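Local coordinates for protein ribose-phosphate pyrophosphokinase (Thermus thermophilus, PDB 7PN0) that probably catalyses the transfer of pyrophosphate from ATP to ribose 5-phosphate, producing phosphoribosyl pyrophosphate, a precursor of nucleotides, at residues E229-L234 and A260-K265; T156-E161 and G211-I216; E20-P25 and A293-H298; S10-A15 and L24-S29. All blocks are in the same frame, centred on the assembly; numbering follows the deposited sequence.

Contact 1: residues E229-L234 and A260-K265; sequences EAVEAL and AKSPVK
At Val231 a chi1 of 173° swings CG1 to the side opposite the backbone N, and Ser262 OG takes the same setting, which brings methyl and hydroxyl together across the contact. Val231 CG1 lies 3.4 Å from Ser262 OG. The same methyl meets the rim of the proline ring, with CG1 of Val231 at 3.8 Å from Pro263 CG. The other branch of the valine meets Val264: Val231 CG2 is 3.9 Å from Val264 CB, and the two valine side chains meet at about a right angle. One residue of helix 225-236 thus touches three consecutive residues. Those three leave helix 255-261 in an ST turn, in which Ser262 OG accepts from Val264 N at 3.1 Å with an N-H...O angle of 158°. As an acceptor the hydroxyl is thus used inside its own loop, while the Val231 methyl packs against the turn. An alanine at Ser262 removes OG, and Val264 N would probably lose its side-chain acceptor, leaving the turn less firmly set against Val231. The backbone comes close here, with Val231 CA and Val264 CA 6.3 Å apart. Helix 225-236 links the parallel strands 213-218 and 241-246 in a beta-alpha-beta unit of the phosphoribosyltransferase-like fold. Val231 also rests on Ile216 and Val242 of those strands, while Lys265 pairs through its backbone with Val242, so the chain leaving the contact runs directly into strand 266-270 beside strand 241-246.

Contact 2: residues T156-E161 and G211-I216; sequences TRVDLE and GKTALI
Val158 spreads both methyls over the end of Leu215. Its CG1 lies 4.0 Å from Leu215 CD2 and its CG2 4.1 Å from that same Leu215 CD2, so one leucine methyl sits against the fork of the valine. The two side chains cross obliquely, and Leu215 meets the valine with the CD2 branch. Thr213 makes the second contact: its CG2 approaches the branch point of the valine, with Thr213 CG2 at 4.1 Å from Val158 CB. With OG1 beside the backbone N (chi1 -64°), the methyl CG2 stands anti to that N and faces Val158, while OG1 bonds to Glu241 on the neighbouring strand; the residue thus separates an apolar branch from a polar one. Thr213 and Leu215, two positions apart, point to one side of strand 213-218, whereas Ala214 and Ile216 turn to helix 225-236 on the other, the layering of an alpha/beta sandwich of the phosphoribosyltransferase type. Val158 belongs to the connection that leaves helix 147-157 and leads to strand 163-167, the parallel neighbour to which Thr213 is bonded through its backbone. Tyr243 of strand 241-246 touches both Val158 and Thr213, and Leu185 packs against Leu215.

Contact 3: residues E20-P25 and A293-H298; sequences EALGLP and AIWRIH
Leu22 lays its forked end against Ile294 and Trp295 of helix 287-299, one methyl to each. CD2 of Leu22 lies 3.9 Å from Trp295 CB and 4.1 Å from the backbone N of Trp295, so it beds down on the root of the side chain and approaches the indole ring obliquely; CB is the tryptophan's point of contact. CD1 of Leu22 goes the other way, to 4.1 Å from Ile294 CG2, with the leucine and isoleucine side chains crossing at about a right angle. Ile294 has CG2 anti to its backbone N, and this is the branch that meets Leu22 CD1. Leu22 stands where helix 12-21 is closing. Gly23 follows with positive phi in a Schellman motif, its N bonded to Glu20 O at 2.8 Å, and turns the chain toward Leu24 and Pro25. The contact joins the first helix of the chain to its last one. Leu3 of strand 3-7 touches Leu24, Ile294 and Trp295, and Ile294 also packs on Phe53 and Leu124, so the last helix lies against the N-terminal parallel sheet. Ile297, one turn further on, packs on Arg48 of a second subunit. Between the two segments the side-chain contacts are apolar: with methyl and methylene groups meeting, the hold rests on shape fit and on partial shielding from water, with the tryptophan side still open, and lacks the directional grip of a polar bond.

Contact 4: residues S10-A15 and L24-S29; sequences SNRPLA and LPLGKS
Ala15, whose CB packs on Leu26, donates its N to Asn11 O at 3.0 Å, a first-turn bond of helix 12-21. Asn11 also caps that helix: Asn11 OD1 accepts from Leu14 N at 3.2 Å, with the donor well above the carbonyl plane. On the helix so started, Leu26 meets two residues with separate branches. Its CD1 lies over one face of the Arg12 guanidinium, 3.4 Å from Arg12 NH1 and 3.9 Å from Arg12 CZ. An extended chain, with CG anti to the backbone N (chi1 -175°), carries the guanidinium out to that methyl. CD2 of Leu26 rests against the helix itself, 4.2 Å from Ala15 CB. With a glycine in place of Leu26 the guanidinium face of Arg12 would probably be left uncovered and the group freer to swing. The contact folds the loop that follows helix 12-21 back across the helix start, shortly before strand 29-33. Beside it runs strand 3-7: Leu26 touches Ile5, Gly27 pairs with Ile5 through the backbone, and Ser7 meets both Arg12 and Ala15.

In the fold
The four contacts form two pairs. Contacts 1 and 2 have centres 15 Å apart and touch, with Leu234 CD1 of contact 1 lying 3.9 Å from Ala214 CB of contact 2. Contacts 3 and 4 lie 12 Å apart between centres, using helix 12-21 and sharing Leu24 and Pro25. The pairs are well separated: contacts 1 and 3 have centres 39 Å apart on opposite sides of the chain's centre. Contact 3 joins the chain's first helix region to its last helix, with contacts 1 and 2 nested inside its loop. Ser92, Tyr93, Arg95, Ser96, Lys98, Asp100 and His129, which line the ADP pocket, follow strands 83-88 and 122-126; contact 3 packs on Leu124 of the latter, and contact 4 reaches Pro89 through Leu14.

Contact 1: residues E229-L234 and A260-K265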
loop_
_atom_site.group_PDB
_atom_site.type_symbol
_atom_site.label_atom_id
_atom_site.label_comp_id
_atom_site.label_asym_id
_atom_site.label_seq_id
_atom_site.Cartn_x
_atom_site.Cartn_y
_atom_site.Cartn_z
ATOM N N GLU A 229 32.553 -33.756 3.844
ATOM C CA GLU A 229 32.089 -34.772 4.820
ATOM C C GLU A 229 31.494 -35.948 4.057
ATOM O O GLU A 229 31.761 -37.099 4.414
ATOM C CB GLU A 229 30.976 -34.230 5.725
ATOM C CG GLU A 229 31.427 -33.368 6.878
ATOM C CD GLU A 229 30.337 -33.129 7.922
ATOM O OE1 GLU A 229 29.372 -33.917 7.961
ATOM O OE2 GLU A 229 30.439 -32.153 8.680
ATOM N N ALA A 230 30.639 -35.668 3.068
ATOM C CA ALA A 230 29.944 -36.721 2.306
ATOM C C ALA A 230 30.996 -37.558 1.563
ATOM O O ALA A 230 30.895 -38.800 1.574
ATOM C CB ALA A 230 28.942 -36.105 1.378
ATOM N N VAL A 231 31.944 -36.896 0.910
ATOM C CA VAL A 231 32.978 -37.603 0.095
ATOM C C VAL A 231 33.799 -38.488 1.039
ATOM O O VAL A 231 34.048 -39.657 0.667
ATOM C CB VAL A 231 33.871 -36.626 -0.689
ATOM C CG1 VAL A 231 35.022 -37.361 -1.373
ATOM C CG2 VAL A 231 33.063 -35.851 -1.715
ATOM N N GLU A 232 34.234 -37.947 2.184
ATOM C CA GLU A 232 35.060 -38.717 3.161
ATOM C C GLU A 232 34.255 -39.927 3.639
ATOM O O GLU A 232 34.800 -41.044 3.622
ATOM C CB GLU A 232 35.484 -37.852 4.351
ATOM C CG GLU A 232 36.643 -36.908 4.074
ATOM C CD GLU A 232 37.228 -36.318 5.351
ATOM O OE1 GLU A 232 36.785 -36.706 6.460
ATOM O OE2 GLU A 232 38.115 -35.471 5.244
ATOM N N ALA A 233 32.992 -39.724 4.039
ATOM C CA ALA A 233 32.082 -40.804 4.485
ATOM C C ALA A 233 31.985 -41.881 3.400
ATOM O O ALA A 233 31.992 -43.070 3.749
ATOM C CB ALA A 233 30.710 -40.274 4.805
ATOM N N LEU A 234 31.852 -41.468 2.137
ATOM C CA LEU A 234 31.590 -42.377 0.992
ATOM C C LEU A 234 32.855 -43.187 0.692
ATOM O O LEU A 234 32.731 -44.391 0.398
ATOM C CB LEU A 234 31.152 -41.551 -0.224
ATOM C CG LEU A 234 29.648 -41.299 -0.312
ATOM C CD1 LEU A 234 29.329 -40.170 -1.307
ATOM C CD2 LEU A 234 28.904 -42.579 -0.701
ATOM N N ALA A 260 40.441 -29.367 -3.349
ATOM C CA ALA A 260 41.771 -29.857 -3.821
ATOM C C ALA A 260 42.241 -31.009 -2.921
ATOM O O ALA A 260 42.774 -31.965 -3.457
ATOM C CB ALA A 260 42.771 -28.744 -3.832
ATOM N N LYS A 261 41.987 -30.927 -1.613
ATOM C CA LYS A 261 42.470 -31.879 -0.570
ATOM C C LYS A 261 41.610 -33.140 -0.592
ATOM O O LYS A 261 42.142 -34.229 -0.336
ATOM C CB LYS A 261 42.369 -31.277 0.834
ATOM C CG LYS A 261 43.621 -30.587 1.360
ATOM C CD LYS A 261 43.681 -30.514 2.893
ATOM C CE LYS A 261 45.065 -30.748 3.476
ATOM N NZ LYS A 261 46.004 -29.638 3.168
ATOM N N SER A 262 40.305 -32.984 -0.832
ATOM C CA SER A 262 39.306 -34.084 -0.902
ATOM C C SER A 262 39.657 -35.026 -2.043
ATOM O O SER A 262 40.163 -34.605 -3.081
ATOM C CB SER A 262 37.902 -33.514 -1.077
ATOM O OG SER A 262 36.932 -34.525 -1.305
ATOM N N PRO A 263 39.368 -36.333 -1.908
ATOM C CA PRO A 263 39.493 -37.262 -3.029
ATOM C C PRO A 263 38.406 -37.086 -4.097
ATOM O O PRO A 263 38.361 -37.843 -5.032
ATOM C CB PRO A 263 39.364 -38.650 -2.379
ATOM C CG PRO A 263 38.646 -38.411 -1.081
ATOM C CD PRO A 263 39.022 -37.007 -0.652
ATOM N N VAL A 264 37.509 -36.118 -3.927
ATOM C CA VAL A 264 36.412 -35.908 -4.922
ATOM C C VAL A 264 37.027 -35.773 -6.321
ATOM O O VAL A 264 37.984 -35.019 -6.483
ATOM C CB VAL A 264 35.526 -34.698 -4.556
ATOM C CG1 VAL A 264 36.275 -33.382 -4.641
ATOM C CG2 VAL A 264 34.248 -34.680 -5.368
ATOM N N LYS A 265 36.480 -36.461 -7.316
ATOM C CA LYS A 265 37.074 -36.461 -8.663
ATOM C C LYS A 265 36.884 -35.107 -9.307
ATOM O O LYS A 265 37.765 -34.652 -10.051
ATOM C CB LYS A 265 36.428 -37.506 -9.570
ATOM C CG LYS A 265 36.953 -38.910 -9.328
ATOM C CD LYS A 265 38.456 -38.993 -9.548
ATOM C CE LYS A 265 38.980 -40.410 -9.526
ATOM N NZ LYS A 265 40.362 -40.441 -10.050
#

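Contact 2: residues T156-E161 and G211-I216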
loop_
_atom_site.group_PDB
_atom_site.type_symbol
_atom_site.label_atom_id
_atom_site.label_comp_id
_atom_site.label_asym_id
_atom_site.label_seq_id
_atom_site.Cartn_x
_atom_site.Cartn_y
_atom_site.Cartn_z
ATOM N N THR A 156 27.098 -37.199 -19.181
ATOM C CA THR A 156 28.241 -37.056 -20.119
ATOM C C THR A 156 29.587 -37.344 -19.461
ATOM O O THR A 156 30.579 -37.334 -20.210
ATOM C CB THR A 156 28.281 -35.689 -20.790
ATOM O OG1 THR A 156 28.615 -34.717 -19.817
ATOM C CG2 THR A 156 26.986 -35.386 -21.491
ATOM N N ARG A 157 29.654 -37.577 -18.153
ATOM C CA ARG A 157 30.941 -37.593 -17.413
ATOM C C ARG A 157 31.224 -38.930 -16.741
ATOM O O ARG A 157 32.421 -39.185 -16.467
ATOM C CB ARG A 157 30.994 -36.521 -16.316
ATOM C CG ARG A 157 31.604 -35.214 -16.798
ATOM C CD ARG A 157 33.126 -35.041 -16.704
ATOM N NE ARG A 157 33.870 -36.255 -16.463
ATOM C CZ ARG A 157 35.138 -36.314 -16.087
ATOM N NH1 ARG A 157 35.842 -35.215 -15.889
ATOM N NH2 ARG A 157 35.694 -37.494 -15.903
ATOM N N VAL A 158 30.202 -39.679 -16.342
ATOM C CA VAL A 158 30.396 -40.812 -15.405
ATOM C C VAL A 158 29.860 -42.085 -16.053
ATOM O O VAL A 158 29.009 -42.033 -16.952
ATOM C CB VAL A 158 29.775 -40.577 -14.008
ATOM C CG1 VAL A 158 30.272 -39.299 -13.340
ATOM C CG2 VAL A 158 28.260 -40.620 -14.053
ATOM N N ASP A 159 30.376 -43.188 -15.536
ATOM C CA ASP A 159 29.981 -44.569 -15.860
ATOM C C ASP A 159 28.615 -44.855 -15.235
ATOM O O ASP A 159 28.552 -45.314 -14.058
ATOM C CB ASP A 159 31.070 -45.497 -15.335
ATOM C CG ASP A 159 30.815 -46.938 -15.685
ATOM O OD1 ASP A 159 29.953 -47.182 -16.617
ATOM O OD2 ASP A 159 31.482 -47.795 -15.015
ATOM N N LEU A 160 27.549 -44.651 -15.995
ATOM C CA LEU A 160 26.186 -44.825 -15.461
ATOM C C LEU A 160 25.937 -46.298 -15.089
ATOM O O LEU A 160 25.103 -46.516 -14.179
ATOM C CB LEU A 160 25.175 -44.310 -16.484
ATOM C CG LEU A 160 25.161 -42.789 -16.661
ATOM C CD1 LEU A 160 24.099 -42.395 -17.669
ATOM C CD2 LEU A 160 24.933 -42.062 -15.333
ATOM N N GLU A 161 26.634 -47.259 -15.725
ATOM C CA GLU A 161 26.427 -48.720 -15.479
ATOM C C GLU A 161 26.760 -49.055 -14.025
ATOM O O GLU A 161 26.288 -50.089 -13.551
ATOM C CB GLU A 161 27.306 -49.649 -16.338
ATOM C CG GLU A 161 27.633 -49.166 -17.749
ATOM C CD GLU A 161 26.468 -48.630 -18.569
ATOM O OE1 GLU A 161 26.716 -47.775 -19.465
ATOM O OE2 GLU A 161 25.316 -49.061 -18.310
ATOM N N GLY A 211 32.460 -49.959 -4.284
ATOM C CA GLY A 211 33.009 -50.082 -5.654
ATOM C C GLY A 211 32.193 -49.327 -6.692
ATOM O O GLY A 211 32.401 -49.547 -7.927
ATOM N N LYS A 212 31.288 -48.446 -6.252
ATOM C CA LYS A 212 30.389 -47.728 -7.194
ATOM C C LYS A 212 30.913 -46.300 -7.364
ATOM O O LYS A 212 31.663 -45.807 -6.497
ATOM C CB LYS A 212 28.926 -47.768 -6.736
ATOM C CG LYS A 212 28.397 -49.161 -6.397
ATOM C CD LYS A 212 27.447 -49.734 -7.417
ATOM C CE LYS A 212 25.999 -49.365 -7.166
ATOM N NZ LYS A 212 25.062 -50.321 -7.814
ATOM N N THR A 213 30.546 -45.689 -8.480
ATOM C CA THR A 213 30.751 -44.246 -8.732
ATOM C C THR A 213 29.592 -43.523 -8.050
ATOM O O THR A 213 28.473 -43.654 -8.515
ATOM C CB THR A 213 30.818 -43.941 -10.232
ATOM O OG1 THR A 213 31.987 -44.634 -10.663
ATOM C CG2 THR A 213 30.945 -42.464 -10.536
ATOM N N ALA A 214 29.857 -42.904 -6.910
ATOM C CA ALA A 214 28.833 -42.179 -6.138
ATOM C C ALA A 214 28.697 -40.755 -6.709
ATOM O O ALA A 214 29.729 -40.061 -6.908
ATOM C CB ALA A 214 29.218 -42.164 -4.696
ATOM N N LEU A 215 27.454 -40.323 -6.913
ATOM C CA LEU A 215 27.110 -38.961 -7.364
ATOM C C LEU A 215 26.454 -38.220 -6.182
ATOM O O LEU A 215 25.502 -38.769 -5.609
ATOM C CB LEU A 215 26.156 -39.069 -8.551
ATOM C CG LEU A 215 26.582 -39.999 -9.679
ATOM C CD1 LEU A 215 25.633 -39.846 -10.842
ATOM C CD2 LEU A 215 28.020 -39.712 -10.107
ATOM N N ILE A 216 26.920 -37.024 -5.844
ATOM C CA ILE A 216 26.203 -36.174 -4.838
ATOM C C ILE A 216 25.782 -34.860 -5.486
ATOM O O ILE A 216 26.505 -34.319 -6.372
ATOM C CB ILE A 216 26.998 -35.996 -3.546
ATOM C CG1 ILE A 216 28.245 -35.132 -3.732
ATOM C CG2 ILE A 216 27.313 -37.369 -2.955
ATOM C CD1 ILE A 216 29.104 -34.980 -2.501
#

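Contact 3: residues E20-P25 and A293-H298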
loop_
_atom_site.group_PDB
_atom_site.type_symbol
_atom_site.label_atom_id
_atom_site.label_comp_id
_atom_site.label_asym_id
_atom_site.label_seq_id
_atom_site.Cartn_x
_atom_site.Cartn_y
_atom_site.Cartn_z
ATOM N N GLU A 20 23.778 -12.095 -25.463
ATOM C CA GLU A 20 24.329 -12.672 -26.716
ATOM C C GLU A 20 23.427 -13.816 -27.179
ATOM O O GLU A 20 23.073 -13.795 -28.369
ATOM C CB GLU A 20 25.804 -13.027 -26.501
ATOM C CG GLU A 20 26.696 -11.790 -26.509
ATOM C CD GLU A 20 28.149 -11.941 -26.056
ATOM O OE1 GLU A 20 28.869 -10.906 -26.047
ATOM O OE2 GLU A 20 28.583 -13.087 -25.722
ATOM N N ALA A 21 22.955 -14.679 -26.268
ATOM C CA ALA A 21 22.072 -15.817 -26.570
ATOM C C ALA A 21 20.724 -15.275 -27.055
ATOM O O ALA A 21 20.106 -15.959 -27.854
ATOM C CB ALA A 21 21.914 -16.733 -25.385
ATOM N N LEU A 22 20.323 -14.056 -26.662
ATOM C CA LEU A 22 19.054 -13.426 -27.157
ATOM C C LEU A 22 19.321 -12.710 -28.497
ATOM O O LEU A 22 18.389 -12.182 -29.040
ATOM C CB LEU A 22 18.552 -12.417 -26.107
ATOM C CG LEU A 22 18.039 -12.996 -24.784
ATOM C CD1 LEU A 22 17.965 -11.926 -23.731
ATOM C CD2 LEU A 22 16.691 -13.636 -24.966
ATOM N N GLY A 23 20.574 -12.593 -28.948
ATOM C CA GLY A 23 20.957 -11.816 -30.141
ATOM C C GLY A 23 20.876 -10.322 -29.883
ATOM O O GLY A 23 20.638 -9.561 -30.848
ATOM N N LEU A 24 21.091 -9.901 -28.634
ATOM C CA LEU A 24 20.897 -8.493 -28.196
ATOM C C LEU A 24 22.187 -7.999 -27.582
ATOM O O LEU A 24 22.964 -8.779 -27.072
ATOM C CB LEU A 24 19.767 -8.430 -27.166
ATOM C CG LEU A 24 18.378 -8.713 -27.700
ATOM C CD1 LEU A 24 17.341 -8.661 -26.569
ATOM C CD2 LEU A 24 18.018 -7.727 -28.785
ATOM N N PRO A 25 22.469 -6.690 -27.609
ATOM C CA PRO A 25 23.623 -6.172 -26.899
ATOM C C PRO A 25 23.285 -6.116 -25.402
ATOM O O PRO A 25 22.118 -6.097 -25.047
ATOM C CB PRO A 25 23.781 -4.794 -27.567
ATOM C CG PRO A 25 22.356 -4.382 -27.834
ATOM C CD PRO A 25 21.703 -5.656 -28.308
ATOM N N ALA A 293 14.270 -18.371 -20.942
ATOM C CA ALA A 293 13.226 -17.934 -19.980
ATOM C C ALA A 293 12.885 -16.453 -20.232
ATOM O O ALA A 293 11.688 -16.092 -20.331
ATOM C CB ALA A 293 13.723 -18.203 -18.575
ATOM N N ILE A 294 13.896 -15.605 -20.370
ATOM C CA ILE A 294 13.672 -14.153 -20.587
ATOM C C ILE A 294 12.893 -14.000 -21.892
ATOM O O ILE A 294 11.892 -13.246 -21.895
ATOM C CB ILE A 294 14.979 -13.349 -20.516
ATOM C CG1 ILE A 294 15.515 -13.312 -19.082
ATOM C CG2 ILE A 294 14.812 -11.958 -21.082
ATOM C CD1 ILE A 294 16.959 -12.865 -18.970
ATOM N N TRP A 295 13.311 -14.692 -22.960
ATOM C CA TRP A 295 12.608 -14.617 -24.271
ATOM C C TRP A 295 11.120 -14.942 -24.054
ATOM O O TRP A 295 10.238 -14.191 -24.523
ATOM C CB TRP A 295 13.285 -15.537 -25.297
ATOM C CG TRP A 295 12.608 -15.464 -26.631
ATOM C CD1 TRP A 295 11.922 -16.454 -27.271
ATOM C CD2 TRP A 295 12.538 -14.304 -27.476
ATOM N NE1 TRP A 295 11.449 -15.994 -28.469
ATOM C CE2 TRP A 295 11.769 -14.669 -28.604
ATOM C CE3 TRP A 295 13.002 -12.980 -27.367
ATOM C CZ2 TRP A 295 11.473 -13.756 -29.619
ATOM C CZ3 TRP A 295 12.695 -12.074 -28.366
ATOM C CH2 TRP A 295 11.955 -12.469 -29.484
ATOM N N ARG A 296 10.838 -15.978 -23.280
ATOM C CA ARG A 296 9.457 -16.467 -23.087
ATOM C C ARG A 296 8.691 -15.526 -22.152
ATOM O O ARG A 296 7.532 -15.253 -22.439
ATOM C CB ARG A 296 9.514 -17.881 -22.544
ATOM C CG ARG A 296 10.015 -18.827 -23.607
ATOM C CD ARG A 296 9.849 -20.245 -23.211
ATOM N NE ARG A 296 10.516 -21.070 -24.218
ATOM C CZ ARG A 296 10.238 -22.336 -24.414
ATOM N NH1 ARG A 296 9.313 -22.922 -23.683
ATOM N NH2 ARG A 296 10.887 -23.020 -25.335
ATOM N N ILE A 297 9.328 -14.984 -21.123
ATOM C CA ILE A 297 8.656 -13.958 -20.269
ATOM C C ILE A 297 8.223 -12.779 -21.148
ATOM O O ILE A 297 7.100 -12.342 -21.026
ATOM C CB ILE A 297 9.597 -13.510 -19.132
ATOM C CG1 ILE A 297 9.824 -14.626 -18.125
ATOM C CG2 ILE A 297 9.059 -12.278 -18.441
ATOM C CD1 ILE A 297 11.085 -14.518 -17.294
ATOM N N HIS A 298 9.150 -12.246 -21.938
ATOM C CA HIS A 298 8.963 -11.122 -22.893
ATOM C C HIS A 298 7.827 -11.401 -23.895
ATOM O O HIS A 298 7.034 -10.481 -24.153
ATOM C CB HIS A 298 10.253 -10.808 -23.666
ATOM C CG HIS A 298 10.121 -9.605 -24.528
ATOM N ND1 HIS A 298 10.269 -9.655 -25.947
ATOM C CD2 HIS A 298 9.760 -8.351 -24.231
ATOM C CE1 HIS A 298 10.051 -8.446 -26.420
ATOM N NE2 HIS A 298 9.745 -7.631 -25.399
#

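Contact 4: residues S10-A15 and L24-S29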
loop_
_atom_site.group_PDB
_atom_site.type_symbol
_atom_site.label_atom_id
_atom_site.label_comp_id
_atom_site.label_asym_id
_atom_site.label_seq_id
_atom_site.Cartn_x
_atom_site.Cartn_y
_atom_site.Cartn_z
ATOM N N SER A 10 27.977 -7.896 -10.216
ATOM C CA SER A 10 28.125 -9.255 -9.648
ATOM C C SER A 10 28.537 -10.283 -10.730
ATOM O O SER A 10 29.396 -11.110 -10.420
ATOM C CB SER A 10 26.866 -9.694 -8.928
ATOM O OG SER A 10 25.787 -9.887 -9.862
ATOM N N ASN A 11 27.881 -10.328 -11.878
ATOM C CA ASN A 11 28.071 -11.420 -12.864
ATOM C C ASN A 11 27.871 -10.900 -14.287
ATOM O O ASN A 11 26.988 -11.368 -15.029
ATOM C CB ASN A 11 27.201 -12.620 -12.506
ATOM C CG ASN A 11 27.724 -13.893 -13.136
ATOM O OD1 ASN A 11 28.611 -13.845 -13.995
ATOM N ND2 ASN A 11 27.180 -15.027 -12.726
ATOM N N ARG A 12 28.662 -9.900 -14.651
ATOM C CA ARG A 12 28.558 -9.280 -15.985
ATOM C C ARG A 12 28.791 -10.338 -17.070
ATOM O O ARG A 12 28.081 -10.370 -18.051
ATOM C CB ARG A 12 29.543 -8.116 -16.091
ATOM C CG ARG A 12 29.411 -7.344 -17.386
ATOM C CD ARG A 12 30.398 -6.199 -17.420
ATOM N NE ARG A 12 30.497 -5.633 -18.757
ATOM C CZ ARG A 12 29.643 -4.749 -19.269
ATOM N NH1 ARG A 12 28.607 -4.321 -18.557
ATOM N NH2 ARG A 12 29.837 -4.284 -20.493
ATOM N N PRO A 13 29.719 -11.294 -16.909
ATOM C CA PRO A 13 29.896 -12.348 -17.914
ATOM C C PRO A 13 28.636 -13.191 -18.165
ATOM O O PRO A 13 28.332 -13.477 -19.335
ATOM C CB PRO A 13 31.040 -13.187 -17.319
ATOM C CG PRO A 13 31.815 -12.159 -16.530
ATOM C CD PRO A 13 30.707 -11.394 -15.819
ATOM N N LEU A 14 27.884 -13.553 -17.116
ATOM C CA LEU A 14 26.601 -14.262 -17.309
ATOM C C LEU A 14 25.622 -13.338 -18.022
ATOM O O LEU A 14 24.944 -13.817 -18.937
ATOM C CB LEU A 14 26.011 -14.736 -15.973
ATOM C CG LEU A 14 24.678 -15.453 -16.075
ATOM C CD1 LEU A 14 24.811 -16.764 -16.832
ATOM C CD2 LEU A 14 24.136 -15.730 -14.679
ATOM N N ALA A 15 25.510 -12.080 -17.596
ATOM C CA ALA A 15 24.555 -11.116 -18.204
ATOM C C ALA A 15 24.883 -10.976 -19.695
ATOM O O ALA A 15 23.969 -10.974 -20.528
ATOM C CB ALA A 15 24.598 -9.791 -17.528
ATOM N N LEU A 24 21.091 -9.901 -28.634
ATOM C CA LEU A 24 20.897 -8.493 -28.196
ATOM C C LEU A 24 22.187 -7.999 -27.582
ATOM O O LEU A 24 22.964 -8.779 -27.072
ATOM C CB LEU A 24 19.767 -8.430 -27.166
ATOM C CG LEU A 24 18.378 -8.713 -27.700
ATOM C CD1 LEU A 24 17.341 -8.661 -26.569
ATOM C CD2 LEU A 24 18.018 -7.727 -28.785
ATOM N N PRO A 25 22.469 -6.690 -27.609
ATOM C CA PRO A 25 23.623 -6.172 -26.899
ATOM C C PRO A 25 23.285 -6.116 -25.402
ATOM O O PRO A 25 22.118 -6.097 -25.047
ATOM C CB PRO A 25 23.781 -4.794 -27.567
ATOM C CG PRO A 25 22.356 -4.382 -27.834
ATOM C CD PRO A 25 21.703 -5.656 -28.308
ATOM N N LEU A 26 24.289 -6.164 -24.544
ATOM C CA LEU A 26 24.103 -5.848 -23.109
ATOM C C LEU A 26 23.912 -4.343 -22.978
ATOM O O LEU A 26 24.785 -3.556 -23.457
ATOM C CB LEU A 26 25.327 -6.316 -22.324
ATOM C CG LEU A 26 25.145 -6.773 -20.871
ATOM C CD1 LEU A 26 25.998 -5.973 -19.934
ATOM C CD2 LEU A 26 23.725 -6.895 -20.387
ATOM N N GLY A 27 22.770 -3.924 -22.446
ATOM C CA GLY A 27 22.473 -2.504 -22.242
ATOM C C GLY A 27 23.589 -1.791 -21.501
ATOM O O GLY A 27 24.260 -2.419 -20.683
ATOM N N LYS A 28 23.797 -0.503 -21.778
ATOM C CA LYS A 28 24.888 0.290 -21.173
ATOM C C LYS A 28 24.386 0.912 -19.866
ATOM O O LYS A 28 23.426 1.730 -19.890
ATOM C CB LYS A 28 25.415 1.349 -22.154
ATOM C CG LYS A 28 26.242 0.780 -23.302
ATOM C CD LYS A 28 26.563 1.796 -24.417
ATOM C CE LYS A 28 25.823 1.552 -25.731
ATOM N NZ LYS A 28 24.419 2.062 -25.715
ATOM N N SER A 29 24.999 0.551 -18.752
ATOM C CA SER A 29 24.721 1.232 -17.460
ATOM C C SER A 29 26.015 1.379 -16.689
ATOM O O SER A 29 26.860 0.465 -16.802
ATOM C CB SER A 29 23.707 0.483 -16.641
ATOM O OG SER A 29 24.113 -0.859 -16.456
#